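Long-range contacts in EmrA (Aquifex aeolicus, PDB 4TKO), which probably serves as the periplasmic adaptor of a multidrug efflux pump, working with an inner-membrane transporter of the major facilitator superfamily to carry xenobiotics out of the cell: residues A[63-67]-A[206-210]; A[70-74]-A[199-203]; A[77-81]-A[192-196]; A[126-131]-A[143-148]. One frame throughout, in Å; residues are numbered along the deposited sequence.

Interaction 1 (A[63-67]-A[206-210]); sequences LEKKM and LKERI
L63 sends its CD1 methyl over the 206-210 helix, where it rests 3.6 Å from R209 CB and close to the tip of I210. I210 and L63 run antiparallel alongside each other, and I210 CD1 reaches on to E64, 4.2 Å from its CG. One turn along, L206 reaches back from the other helix: its CD1 lies 4.0 Å from M67 N, against the backbone joining K66 to M67. M67 completes the set through its CE, 4.0 Å from K207 CE. With CG anti to the backbone N (chi1 165°) and a bend at chi2, the thioether turns across the gap onto the lysine's extended aliphatic chain. The pairings L63–I210 and M67–L206 are those of an antiparallel α-helical hairpin in a predicted coiled coil, the two local axes 10.1 Å apart and running at 160°. No hydrogen bond crosses between the segments, so apolar packing joins them. K66 and R209 start toward the partner helix, but their charged ends turn outward. Regular helical bonds set the spacing of these side chains, M67 N to L63 O at 2.8 Å and I210 N to L206 O at 2.9 Å.

Interaction 2 (A[70-74]-A[199-203]); sequences LLEKK and LEEEI
L199 and the K73–K74 backbone meet at one end of this contact, and the leucine is best followed outward from its root. CB heads for the 70-74 segment, and CG, anti to the backbone N (chi1 -159°), carries the fork on across the gap. There the two methyls part. CD1 goes to K73 and lies 3.6 Å from its CE, the leucine lying across the lysine chain; the same methyl is also near L70 CG. CD2 dips to the main chain, 3.5 Å from K74 CA, and sits 4.0 Å from L70 O. One leucine thus touches residues spread over about a turn of the opposite chain. I203 does similar work a turn further on, its CG1 4.1 Å from L70 CB and its CD1 3.5 Å from L70 O. L70 in return lays CD2 against E202, 3.8 Å from that residue's CB. Charge stays at the margins. K74, with its chain extended, reaches E200 in a long salt bridge, NZ to OE1 at 3.9 Å, which probably adds only a modest electrostatic attraction. L199 and I203 are buried, although the backbone bonding on both sides is weak. The 70-74 segment includes the short helix 71-74, between helices 54-68 and 76-83, while 199-203 bridges the end of the link after helix 159-193 and the first turn of helix 202-218: an irregular part of both arms of the hairpin.

Interaction 3 (A[77-81]-A[192-196]); sequences LEIKI and LKKEL
The carboxylates of E78 and E195 are the flat groups here, and each comes up against a leucine of the opposite segment. E195 lies across L77 and brings OE1 to its CD2 methyl, and E195 CD is 4.0 Å from that same methyl. E78 offers OE2 to L196, 4.0 Å from CD2, while its CG packs beside L196 CD1 at 3.5 Å. Neither acid has a hydrogen bond across the contact, so these are van der Waals touches beside the leucines. Between them L77 and L196 pass head to tail, meeting through their CD1 methyls. L77 holds CG between the backbone N and the carbonyl carbon (chi1 53°), which spreads the fork so that one methyl faces L196 and the other E195. A turn on, L192 CD1 lies against the aliphatic part of K80, 3.7 Å from CD; the lysine's bend at chi3 falls at the CG–CD bond, the part that touches. The same methyl is 4.3 Å from I81 CG2. I81 also turns CD1 to K193, 4.1 Å from its CE, crossing the stretched lysine chain, whose NZ goes on to a long, weak ion pair with E85. The 192-196 segment is the place where helix 159-193 gives out, and L196 N reaches K193 O by only a weak bond. Paired leucines and isoleucine inside, with lysine and glutamate stems along the flanks, are consistent with the coiled coil predicted for both arms of this antiparallel hairpin, here with the helices irregular.

Interaction 4 (A[126-131]-A[143-148]); sequences DWERYK and KFEEVD
W127 and Y130 face V147 and F144 across two antiparallel helices whose local axes come within 9.2 Å and run at 160° to each other. Only eleven residues separate the segments, so this is the turn end of the long α-helical hairpin of a membrane fusion protein, the end that in relatives is thought to meet the outer-membrane channel. F144, with CG anti to the backbone N (chi1 167°), slips its ring between the W127 indole and the Y130–K131 backbone. Its CZ stands 3.7 Å above the plane of the W127 ring, offset toward the rim, and the ring planes are inclined to each other at 48°, neither stacked nor edge-to-face. The edge of F144 takes in the W127 carbonyl, CE1 to O at 3.6 Å, and its CD1 lies 3.6 Å from Y130 CB. K131 runs alongside the phenyl ring, touching it with CB and CG before its ammonium end leads off. V147 wedges into the opposing helix with both branches. CG2 sits over the centre of the Y130 ring in a CH-pi contact, 4.0 Å from the centroid, while CG1 nestles at the W127 backbone and lies 3.8 Å from its CD1. K143 borders the tyrosine, its CB 3.9 Å from Y130 CE2. D148 lies side by side with the indole, and its OD2, which also makes a long, weak ion pair with K152, accepts a hydrogen bond from W127 NE1 on its anti lone pair, NE1 to OD2 3.2 Å and nearly in the indole plane.

How the interactions relate
All four contacts tie the two arms of one antiparallel helical hairpin. Interactions 1, 2 and 3 follow one another as neighbouring rungs, centres about 10 and 11 Å apart; 1 and 2 both use helix 202-218, and 2 touches 3 where K74 O meets L196 CD1. Interaction 4 is the outlier, its centre about 73 Å from that of interaction 3. Interaction 2 alone holds buried residues, L199 and I203; the rest are surface contacts. Chemistry changes along the hairpin: aliphatic packing edged by lysine and glutamate in the first three, with one long salt bridge in 2, against aromatic packing and a hydrogen bond in 4. Helices are largely regular in 1 and 4, weakly bonded or broken in 2 and 3.

Interaction 1 (A[63-67]-A[206-210])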
loop_
_atom_site.group_PDB
_atom_site.type_symbol
_atom_site.label_atom_id
_atom_site.label_comp_id
_atom_site.label_asym_id
_atom_site.label_seq_id
_atom_site.Cartn_x
_atom_site.Cartn_y
_atom_site.Cartn_z
ATOM N N LEU A 63 12.903 -6.176 8.820
ATOM C CA LEU A 63 12.167 -5.016 8.341
ATOM C C LEU A 63 11.165 -4.542 9.372
ATOM O O LEU A 63 10.889 -3.351 9.469
ATOM C CB LEU A 63 11.435 -5.325 7.035
ATOM C CG LEU A 63 12.220 -5.607 5.751
ATOM C CD1 LEU A 63 11.261 -5.729 4.602
ATOM C CD2 LEU A 63 13.255 -4.542 5.463
ATOM N N GLU A 64 10.608 -5.476 10.135
ATOM C CA GLU A 64 9.642 -5.131 11.174
ATOM C C GLU A 64 10.327 -4.426 12.348
ATOM O O GLU A 64 9.693 -3.692 13.102
ATOM C CB GLU A 64 8.906 -6.380 11.660
ATOM C CG GLU A 64 7.822 -6.877 10.712
ATOM C CD GLU A 64 7.402 -8.313 11.005
ATOM O OE1 GLU A 64 8.299 -9.161 11.250
ATOM O OE2 GLU A 64 6.180 -8.596 10.990
ATOM N N LYS A 65 11.626 -4.659 12.499
ATOM C CA LYS A 65 12.416 -3.923 13.470
ATOM C C LYS A 65 12.474 -2.472 13.040
ATOM O O LYS A 65 12.138 -1.569 13.805
ATOM C CB LYS A 65 13.831 -4.490 13.581
ATOM C CG LYS A 65 13.893 -5.951 13.971
ATOM C CD LYS A 65 13.914 -6.155 15.476
ATOM C CE LYS A 65 14.210 -7.619 15.812
ATOM N NZ LYS A 65 15.424 -8.164 15.104
ATOM N N LYS A 66 12.902 -2.263 11.797
ATOM C CA LYS A 66 13.047 -0.930 11.236
ATOM C C LYS A 66 11.702 -0.218 11.111
ATOM O O LYS A 66 11.637 1.007 11.120
ATOM C CB LYS A 66 13.749 -1.015 9.881
ATOM C CG LYS A 66 15.119 -1.694 9.981
ATOM C CD LYS A 66 15.860 -1.780 8.644
ATOM C CE LYS A 66 17.213 -2.476 8.819
ATOM N NZ LYS A 66 18.087 -2.379 7.609
ATOM N N MET A 67 10.631 -1.003 11.040
ATOM C CA MET A 67 9.280 -0.459 10.984
ATOM C C MET A 67 8.897 0.238 12.289
ATOM O O MET A 67 8.486 1.399 12.281
ATOM C CB MET A 67 8.272 -1.565 10.664
ATOM C CG MET A 67 6.825 -1.182 10.932
ATOM S SD MET A 67 5.895 -0.875 9.418
ATOM C CE MET A 67 4.235 -1.282 9.951
ATOM N N LEU A 206 7.859 0.787 3.371
ATOM C CA LEU A 206 8.266 -0.330 4.212
ATOM C C LEU A 206 7.146 -1.340 4.351
ATOM O O LEU A 206 7.388 -2.540 4.390
ATOM C CB LEU A 206 8.699 0.141 5.596
ATOM C CG LEU A 206 10.204 0.292 5.783
ATOM C CD1 LEU A 206 10.565 0.232 7.265
ATOM C CD2 LEU A 206 10.935 -0.768 4.990
ATOM N N LYS A 207 5.915 -0.859 4.444
ATOM C CA LYS A 207 4.778 -1.762 4.497
ATOM C C LYS A 207 4.748 -2.578 3.216
ATOM O O LYS A 207 4.255 -3.705 3.194
ATOM C CB LYS A 207 3.471 -0.994 4.688
ATOM C CG LYS A 207 3.298 -0.430 6.088
ATOM C CD LYS A 207 1.968 0.286 6.249
ATOM C CE LYS A 207 1.833 0.874 7.645
ATOM N NZ LYS A 207 0.644 1.761 7.745
ATOM N N GLU A 208 5.306 -1.997 2.156
ATOM C CA GLU A 208 5.353 -2.644 0.855
ATOM C C GLU A 208 6.458 -3.694 0.803
ATOM O O GLU A 208 6.273 -4.766 0.229
ATOM C CB GLU A 208 5.556 -1.607 -0.250
ATOM C CG GLU A 208 5.335 -2.157 -1.649
ATOM C CD GLU A 208 3.931 -2.730 -1.846
ATOM O OE1 GLU A 208 3.050 -2.514 -0.977
ATOM O OE2 GLU A 208 3.709 -3.398 -2.880
ATOM N N ARG A 209 7.605 -3.386 1.399
ATOM C CA ARG A 209 8.709 -4.337 1.458
ATOM C C ARG A 209 8.354 -5.552 2.313
ATOM O O ARG A 209 8.703 -6.685 1.971
ATOM C CB ARG A 209 9.967 -3.663 1.991
ATOM C CG ARG A 209 10.600 -2.721 0.991
ATOM C CD ARG A 209 11.957 -2.230 1.459
ATOM N NE ARG A 209 12.671 -1.585 0.366
ATOM C CZ ARG A 209 13.545 -2.207 -0.416
ATOM N NH1 ARG A 209 13.819 -3.491 -0.209
ATOM N NH2 ARG A 209 14.149 -1.547 -1.400
ATOM N N ILE A 210 7.667 -5.302 3.424
ATOM C CA ILE A 210 7.078 -6.353 4.243
ATOM C C ILE A 210 6.155 -7.251 3.422
ATOM O O ILE A 210 6.359 -8.459 3.341
ATOM C CB ILE A 210 6.259 -5.763 5.422
ATOM C CG1 ILE A 210 7.106 -4.797 6.252
ATOM C CG2 ILE A 210 5.685 -6.869 6.296
ATOM C CD1 ILE A 210 8.365 -5.396 6.766
#

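Interaction 2 (A[70-74]-A[199-203])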
loop_
_atom_site.group_PDB
_atom_site.type_symbol
_atom_site.label_atom_id
_atom_site.label_comp_id
_atom_site.label_asym_id
_atom_site.label_seq_id
_atom_site.Cartn_x
_atom_site.Cartn_y
_atom_site.Cartn_z
ATOM N N LEU A 70 10.535 3.434 13.127
ATOM C CA LEU A 70 10.058 4.584 12.373
ATOM C C LEU A 70 8.649 4.943 12.829
ATOM O O LEU A 70 8.049 5.893 12.336
ATOM C CB LEU A 70 10.088 4.301 10.867
ATOM C CG LEU A 70 11.193 5.022 10.081
ATOM C CD1 LEU A 70 12.570 4.718 10.656
ATOM C CD2 LEU A 70 11.132 4.686 8.594
ATOM N N LEU A 71 8.118 4.167 13.765
ATOM C CA LEU A 71 6.874 4.530 14.427
ATOM C C LEU A 71 7.218 5.134 15.787
ATOM O O LEU A 71 6.373 5.732 16.458
ATOM C CB LEU A 71 5.947 3.319 14.566
ATOM C CG LEU A 71 5.205 2.904 13.292
ATOM C CD1 LEU A 71 4.093 1.913 13.603
ATOM C CD2 LEU A 71 4.642 4.116 12.570
ATOM N N GLU A 72 8.481 4.969 16.175
ATOM C CA GLU A 72 9.015 5.566 17.389
ATOM C C GLU A 72 9.703 6.876 17.045
ATOM O O GLU A 72 10.466 7.431 17.837
ATOM C CB GLU A 72 9.983 4.610 18.089
ATOM C CG GLU A 72 9.275 3.534 18.896
ATOM C CD GLU A 72 8.117 4.095 19.712
ATOM O OE1 GLU A 72 8.365 4.631 20.814
ATOM O OE2 GLU A 72 6.958 4.007 19.247
ATOM N N LYS A 73 9.438 7.351 15.837
ATOM C CA LYS A 73 9.865 8.674 15.429
ATOM C C LYS A 73 8.635 9.439 15.000
ATOM O O LYS A 73 8.491 10.626 15.296
ATOM C CB LYS A 73 10.885 8.616 14.293
ATOM C CG LYS A 73 12.273 8.201 14.727
ATOM C CD LYS A 73 13.327 8.791 13.799
ATOM C CE LYS A 73 12.929 8.638 12.337
ATOM N NZ LYS A 73 14.018 9.045 11.395
ATOM N N LYS A 74 7.746 8.743 14.302
ATOM C CA LYS A 74 6.504 9.343 13.853
ATOM C C LYS A 74 5.747 9.923 15.046
ATOM O O LYS A 74 5.358 11.091 15.026
ATOM C CB LYS A 74 5.639 8.326 13.106
ATOM C CG LYS A 74 4.244 8.835 12.810
ATOM C CD LYS A 74 3.389 7.786 12.159
ATOM C CE LYS A 74 1.936 8.208 12.117
ATOM N NZ LYS A 74 1.163 7.468 11.082
ATOM N N LEU A 199 8.254 10.812 6.483
ATOM C CA LEU A 199 8.528 9.716 7.398
ATOM C C LEU A 199 7.493 8.625 7.207
ATOM O O LEU A 199 7.814 7.439 7.205
ATOM C CB LEU A 199 8.523 10.204 8.842
ATOM C CG LEU A 199 9.264 9.319 9.837
ATOM C CD1 LEU A 199 10.767 9.423 9.604
ATOM C CD2 LEU A 199 8.891 9.689 11.273
ATOM N N GLU A 200 6.242 9.037 7.050
ATOM C CA GLU A 200 5.174 8.103 6.740
ATOM C C GLU A 200 5.161 7.828 5.241
ATOM O O GLU A 200 4.231 7.218 4.720
ATOM C CB GLU A 200 3.828 8.652 7.212
ATOM C CG GLU A 200 3.585 10.094 6.789
ATOM C CD GLU A 200 2.507 10.782 7.609
ATOM O OE1 GLU A 200 1.654 10.080 8.198
ATOM O OE2 GLU A 200 2.522 12.033 7.666
ATOM N N GLU A 201 6.194 8.312 4.552
ATOM C CA GLU A 201 6.452 7.923 3.167
ATOM C C GLU A 201 7.532 6.851 3.153
ATOM O O GLU A 201 7.607 6.044 2.231
ATOM C CB GLU A 201 6.877 9.119 2.308
ATOM C CG GLU A 201 5.809 9.589 1.312
ATOM C CD GLU A 201 5.518 8.572 0.207
ATOM O OE1 GLU A 201 6.410 7.752 -0.106
ATOM O OE2 GLU A 201 4.394 8.596 -0.351
ATOM N N GLU A 202 8.370 6.856 4.183
ATOM C CA GLU A 202 9.340 5.791 4.382
ATOM C C GLU A 202 8.645 4.587 5.012
ATOM O O GLU A 202 9.117 3.454 4.898
ATOM C CB GLU A 202 10.508 6.266 5.249
ATOM C CG GLU A 202 11.373 7.329 4.575
ATOM C CD GLU A 202 12.745 7.492 5.217
ATOM O OE1 GLU A 202 13.136 6.629 6.036
ATOM O OE2 GLU A 202 13.431 8.488 4.895
ATOM N N ILE A 203 7.512 4.844 5.660
ATOM C CA ILE A 203 6.683 3.790 6.230
ATOM C C ILE A 203 5.800 3.162 5.161
ATOM O O ILE A 203 5.548 1.962 5.173
ATOM C CB ILE A 203 5.790 4.320 7.364
ATOM C CG1 ILE A 203 6.603 4.468 8.645
ATOM C CG2 ILE A 203 4.616 3.388 7.595
ATOM C CD1 ILE A 203 5.777 4.880 9.833
#

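Interaction 3 (A[77-81]-A[192-196])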
loop_
_atom_site.group_PDB
_atom_site.type_symbol
_atom_site.label_atom_id
_atom_site.label_comp_id
_atom_site.label_asym_id
_atom_site.label_seq_id
_atom_site.Cartn_x
_atom_site.Cartn_y
_atom_site.Cartn_z
ATOM N N LEU A 77 7.713 12.904 17.133
ATOM C CA LEU A 77 7.499 14.278 16.705
ATOM C C LEU A 77 6.106 14.480 16.107
ATOM O O LEU A 77 5.914 15.305 15.218
ATOM C CB LEU A 77 8.586 14.716 15.717
ATOM C CG LEU A 77 8.906 13.910 14.459
ATOM C CD1 LEU A 77 7.796 14.012 13.424
ATOM C CD2 LEU A 77 10.225 14.403 13.886
ATOM N N GLU A 78 5.140 13.717 16.603
ATOM C CA GLU A 78 3.736 14.076 16.445
ATOM C C GLU A 78 3.307 14.693 17.759
ATOM O O GLU A 78 2.295 15.390 17.854
ATOM C CB GLU A 78 2.870 12.871 16.105
ATOM C CG GLU A 78 2.821 12.549 14.631
ATOM C CD GLU A 78 1.749 11.530 14.305
ATOM O OE1 GLU A 78 1.084 11.038 15.248
ATOM O OE2 GLU A 78 1.572 11.229 13.105
ATOM N N ILE A 79 4.103 14.401 18.778
ATOM C CA ILE A 79 3.977 15.048 20.064
ATOM C C ILE A 79 4.666 16.403 19.973
ATOM O O ILE A 79 4.077 17.430 20.303
ATOM C CB ILE A 79 4.598 14.195 21.186
ATOM C CG1 ILE A 79 3.941 12.812 21.218
ATOM C CG2 ILE A 79 4.453 14.893 22.528
ATOM C CD1 ILE A 79 4.477 11.903 22.293
ATOM N N LYS A 80 5.906 16.396 19.490
ATOM C CA LYS A 80 6.679 17.623 19.327
ATOM C C LYS A 80 5.972 18.680 18.465
ATOM O O LYS A 80 6.081 19.873 18.747
ATOM C CB LYS A 80 8.058 17.313 18.733
ATOM C CG LYS A 80 8.686 18.486 17.978
ATOM C CD LYS A 80 10.173 18.277 17.710
ATOM C CE LYS A 80 10.970 18.212 19.014
ATOM N NZ LYS A 80 12.448 18.144 18.798
ATOM N N ILE A 81 5.248 18.262 17.427
ATOM C CA ILE A 81 4.586 19.243 16.565
ATOM C C ILE A 81 3.188 19.607 17.054
ATOM O O ILE A 81 2.584 20.549 16.546
ATOM C CB ILE A 81 4.477 18.765 15.091
ATOM C CG1 ILE A 81 3.408 17.674 14.938
ATOM C CG2 ILE A 81 5.846 18.354 14.540
ATOM C CD1 ILE A 81 2.011 18.202 14.612
ATOM N N LEU A 192 9.022 21.760 10.069
ATOM C CA LEU A 192 9.106 20.503 10.810
ATOM C C LEU A 192 8.098 19.487 10.282
ATOM O O LEU A 192 8.280 18.284 10.444
ATOM C CB LEU A 192 8.871 20.727 12.307
ATOM C CG LEU A 192 10.076 20.491 13.220
ATOM C CD1 LEU A 192 9.632 20.325 14.670
ATOM C CD2 LEU A 192 10.887 19.289 12.752
ATOM N N LYS A 193 7.034 19.977 9.656
ATOM C CA LYS A 193 5.963 19.117 9.160
ATOM C C LYS A 193 6.243 18.519 7.783
ATOM O O LYS A 193 5.621 17.530 7.395
ATOM C CB LYS A 193 4.655 19.895 9.098
ATOM C CG LYS A 193 3.720 19.672 10.261
ATOM C CD LYS A 193 2.386 20.327 9.947
ATOM C CE LYS A 193 1.371 20.139 11.053
ATOM N NZ LYS A 193 0.066 20.708 10.630
ATOM N N LYS A 194 7.158 19.132 7.034
ATOM C CA LYS A 194 7.557 18.594 5.735
ATOM C C LYS A 194 8.438 17.370 5.967
ATOM O O LYS A 194 8.898 16.726 5.021
ATOM C CB LYS A 194 8.289 19.651 4.887
ATOM C CG LYS A 194 9.709 19.995 5.351
ATOM C CD LYS A 194 10.263 21.236 4.634
ATOM C CE LYS A 194 10.869 22.228 5.634
ATOM N NZ LYS A 194 11.381 23.490 5.024
ATOM N N GLU A 195 8.661 17.064 7.242
ATOM C CA GLU A 195 9.450 15.914 7.659
ATOM C C GLU A 195 8.556 14.768 8.123
ATOM O O GLU A 195 8.932 13.602 8.016
ATOM C CB GLU A 195 10.416 16.302 8.780
ATOM C CG GLU A 195 11.272 15.150 9.294
ATOM C CD GLU A 195 12.103 15.526 10.510
ATOM O OE1 GLU A 195 11.534 16.091 11.470
ATOM O OE2 GLU A 195 13.325 15.261 10.500
ATOM N N LEU A 196 7.376 15.098 8.640
ATOM C CA LEU A 196 6.437 14.076 9.087
ATOM C C LEU A 196 5.879 13.281 7.907
ATOM O O LEU A 196 5.658 12.076 8.013
ATOM C CB LEU A 196 5.285 14.695 9.879
ATOM C CG LEU A 196 4.393 13.681 10.603
ATOM C CD1 LEU A 196 4.914 13.412 12.014
ATOM C CD2 LEU A 196 2.932 14.116 10.629
#

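Interaction 4 (A[126-131]-A[143-148])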
loop_
_atom_site.group_PDB
_atom_site.type_symbol
_atom_site.label_atom_id
_atom_site.label_comp_id
_atom_site.label_asym_id
_atom_site.label_seq_id
_atom_site.Cartn_x
_atom_site.Cartn_y
_atom_site.Cartn_z
ATOM N N ASP A 126 -15.441 81.889 23.541
ATOM C CA ASP A 126 -15.605 82.797 24.672
ATOM C C ASP A 126 -14.347 83.630 24.817
ATOM O O ASP A 126 -14.414 84.845 24.957
ATOM C CB ASP A 126 -15.898 82.043 25.973
ATOM C CG ASP A 126 -17.353 81.611 26.084
ATOM O OD1 ASP A 126 -18.211 82.181 25.369
ATOM O OD2 ASP A 126 -17.638 80.703 26.896
ATOM N N TRP A 127 -13.203 82.957 24.750
ATOM C CA TRP A 127 -11.896 83.592 24.840
ATOM C C TRP A 127 -11.741 84.712 23.807
ATOM O O TRP A 127 -11.441 85.851 24.173
ATOM C CB TRP A 127 -10.795 82.537 24.666
ATOM C CG TRP A 127 -9.450 82.963 25.170
ATOM C CD1 TRP A 127 -8.943 82.783 26.437
ATOM C CD2 TRP A 127 -8.436 83.637 24.422
ATOM N NE1 TRP A 127 -7.672 83.311 26.514
ATOM C CE2 TRP A 127 -7.332 83.842 25.286
ATOM C CE3 TRP A 127 -8.343 84.098 23.099
ATOM C CZ2 TRP A 127 -6.163 84.482 24.879
ATOM C CZ3 TRP A 127 -7.180 84.732 22.688
ATOM C CH2 TRP A 127 -6.106 84.919 23.578
ATOM N N GLU A 128 -11.947 84.392 22.528
ATOM C CA GLU A 128 -11.903 85.396 21.453
ATOM C C GLU A 128 -12.761 86.610 21.778
ATOM O O GLU A 128 -12.315 87.755 21.678
ATOM C CB GLU A 128 -12.379 84.811 20.119
ATOM C CG GLU A 128 -11.469 83.756 19.491
ATOM C CD GLU A 128 -11.767 83.543 18.007
ATOM O OE1 GLU A 128 -12.400 82.519 17.657
ATOM O OE2 GLU A 128 -11.367 84.405 17.192
ATOM N N ARG A 129 -14.003 86.338 22.159
ATOM C CA ARG A 129 -14.972 87.368 22.478
ATOM C C ARG A 129 -14.494 88.207 23.663
ATOM O O ARG A 129 -14.271 89.410 23.529
ATOM C CB ARG A 129 -16.332 86.718 22.756
ATOM C CG ARG A 129 -17.346 87.572 23.494
ATOM C CD ARG A 129 -18.602 86.762 23.790
ATOM N NE ARG A 129 -19.585 87.522 24.557
ATOM C CZ ARG A 129 -20.450 86.984 25.412
ATOM N NH1 ARG A 129 -20.463 85.670 25.623
ATOM N NH2 ARG A 129 -21.295 87.766 26.066
ATOM N N TYR A 130 -14.327 87.573 24.817
ATOM C CA TYR A 130 -13.871 88.268 26.016
ATOM C C TYR A 130 -12.566 89.059 25.794
ATOM O O TYR A 130 -12.349 90.099 26.409
ATOM C CB TYR A 130 -13.683 87.274 27.156
ATOM C CG TYR A 130 -14.928 86.985 27.962
ATOM C CD1 TYR A 130 -15.914 86.135 27.484
ATOM C CD2 TYR A 130 -15.096 87.539 29.228
ATOM C CE1 TYR A 130 -17.052 85.867 28.240
ATOM C CE2 TYR A 130 -16.223 87.274 29.989
ATOM C CZ TYR A 130 -17.197 86.442 29.492
ATOM O OH TYR A 130 -18.311 86.192 30.260
ATOM N N LYS A 131 -11.696 88.566 24.922
ATOM C CA LYS A 131 -10.498 89.317 24.575
ATOM C C LYS A 131 -10.902 90.646 23.942
ATOM O O LYS A 131 -10.572 91.711 24.462
ATOM C CB LYS A 131 -9.594 88.516 23.625
ATOM C CG LYS A 131 -8.095 88.714 23.874
ATOM C CD LYS A 131 -7.373 89.261 22.642
ATOM C CE LYS A 131 -7.033 88.160 21.644
ATOM N NZ LYS A 131 -6.373 88.676 20.405
ATOM N N LYS A 143 -12.518 89.033 34.312
ATOM C CA LYS A 143 -13.445 88.167 33.612
ATOM C C LYS A 143 -12.776 87.492 32.421
ATOM O O LYS A 143 -13.132 86.381 32.049
ATOM C CB LYS A 143 -14.672 88.964 33.167
ATOM C CG LYS A 143 -15.811 88.930 34.179
ATOM C CD LYS A 143 -16.271 90.326 34.583
ATOM C CE LYS A 143 -17.578 90.248 35.352
ATOM N NZ LYS A 143 -18.527 89.318 34.666
ATOM N N PHE A 144 -11.798 88.159 31.831
ATOM C CA PHE A 144 -11.158 87.614 30.648
ATOM C C PHE A 144 -10.096 86.588 30.992
ATOM O O PHE A 144 -9.994 85.559 30.336
ATOM C CB PHE A 144 -10.536 88.715 29.815
ATOM C CG PHE A 144 -9.607 88.210 28.761
ATOM C CD1 PHE A 144 -10.090 87.510 27.671
ATOM C CD2 PHE A 144 -8.249 88.448 28.848
ATOM C CE1 PHE A 144 -9.235 87.050 26.686
ATOM C CE2 PHE A 144 -7.389 87.998 27.864
ATOM C CZ PHE A 144 -7.884 87.298 26.780
ATOM N N GLU A 145 -9.298 86.866 32.014
ATOM C CA GLU A 145 -8.281 85.911 32.419
ATOM C C GLU A 145 -8.983 84.702 33.036
ATOM O O GLU A 145 -8.470 83.584 32.991
ATOM C CB GLU A 145 -7.274 86.543 33.389
ATOM C CG GLU A 145 -7.692 86.520 34.851
ATOM C CD GLU A 145 -6.890 87.493 35.709
ATOM O OE1 GLU A 145 -6.327 88.469 35.156
ATOM O OE2 GLU A 145 -6.829 87.278 36.940
ATOM N N GLU A 146 -10.171 84.929 33.584
ATOM C CA GLU A 146 -10.988 83.846 34.125
ATOM C C GLU A 146 -11.284 82.804 33.041
ATOM O O GLU A 146 -11.199 81.595 33.269
ATOM C CB GLU A 146 -12.288 84.409 34.701
ATOM C CG GLU A 146 -13.204 83.392 35.352
ATOM C CD GLU A 146 -14.517 84.010 35.807
ATOM O OE1 GLU A 146 -14.624 85.260 35.801
ATOM O OE2 GLU A 146 -15.442 83.245 36.164
ATOM N N VAL A 147 -11.625 83.292 31.856
ATOM C CA VAL A 147 -11.815 82.454 30.679
ATOM C C VAL A 147 -10.482 81.859 30.243
ATOM O O VAL A 147 -10.375 80.658 30.026
ATOM C CB VAL A 147 -12.446 83.266 29.512
ATOM C CG1 VAL A 147 -12.272 82.563 28.161
ATOM C CG2 VAL A 147 -13.911 83.553 29.805
ATOM N N ASP A 148 -9.468 82.713 30.143
ATOM C CA ASP A 148 -8.144 82.314 29.693
ATOM C C ASP A 148 -7.559 81.137 30.486
ATOM O O ASP A 148 -6.996 80.210 29.902
ATOM C CB ASP A 148 -7.187 83.509 29.759
ATOM C CG ASP A 148 -5.729 83.095 29.672
ATOM O OD1 ASP A 148 -5.139 82.779 30.734
ATOM O OD2 ASP A 148 -5.174 83.092 28.548
#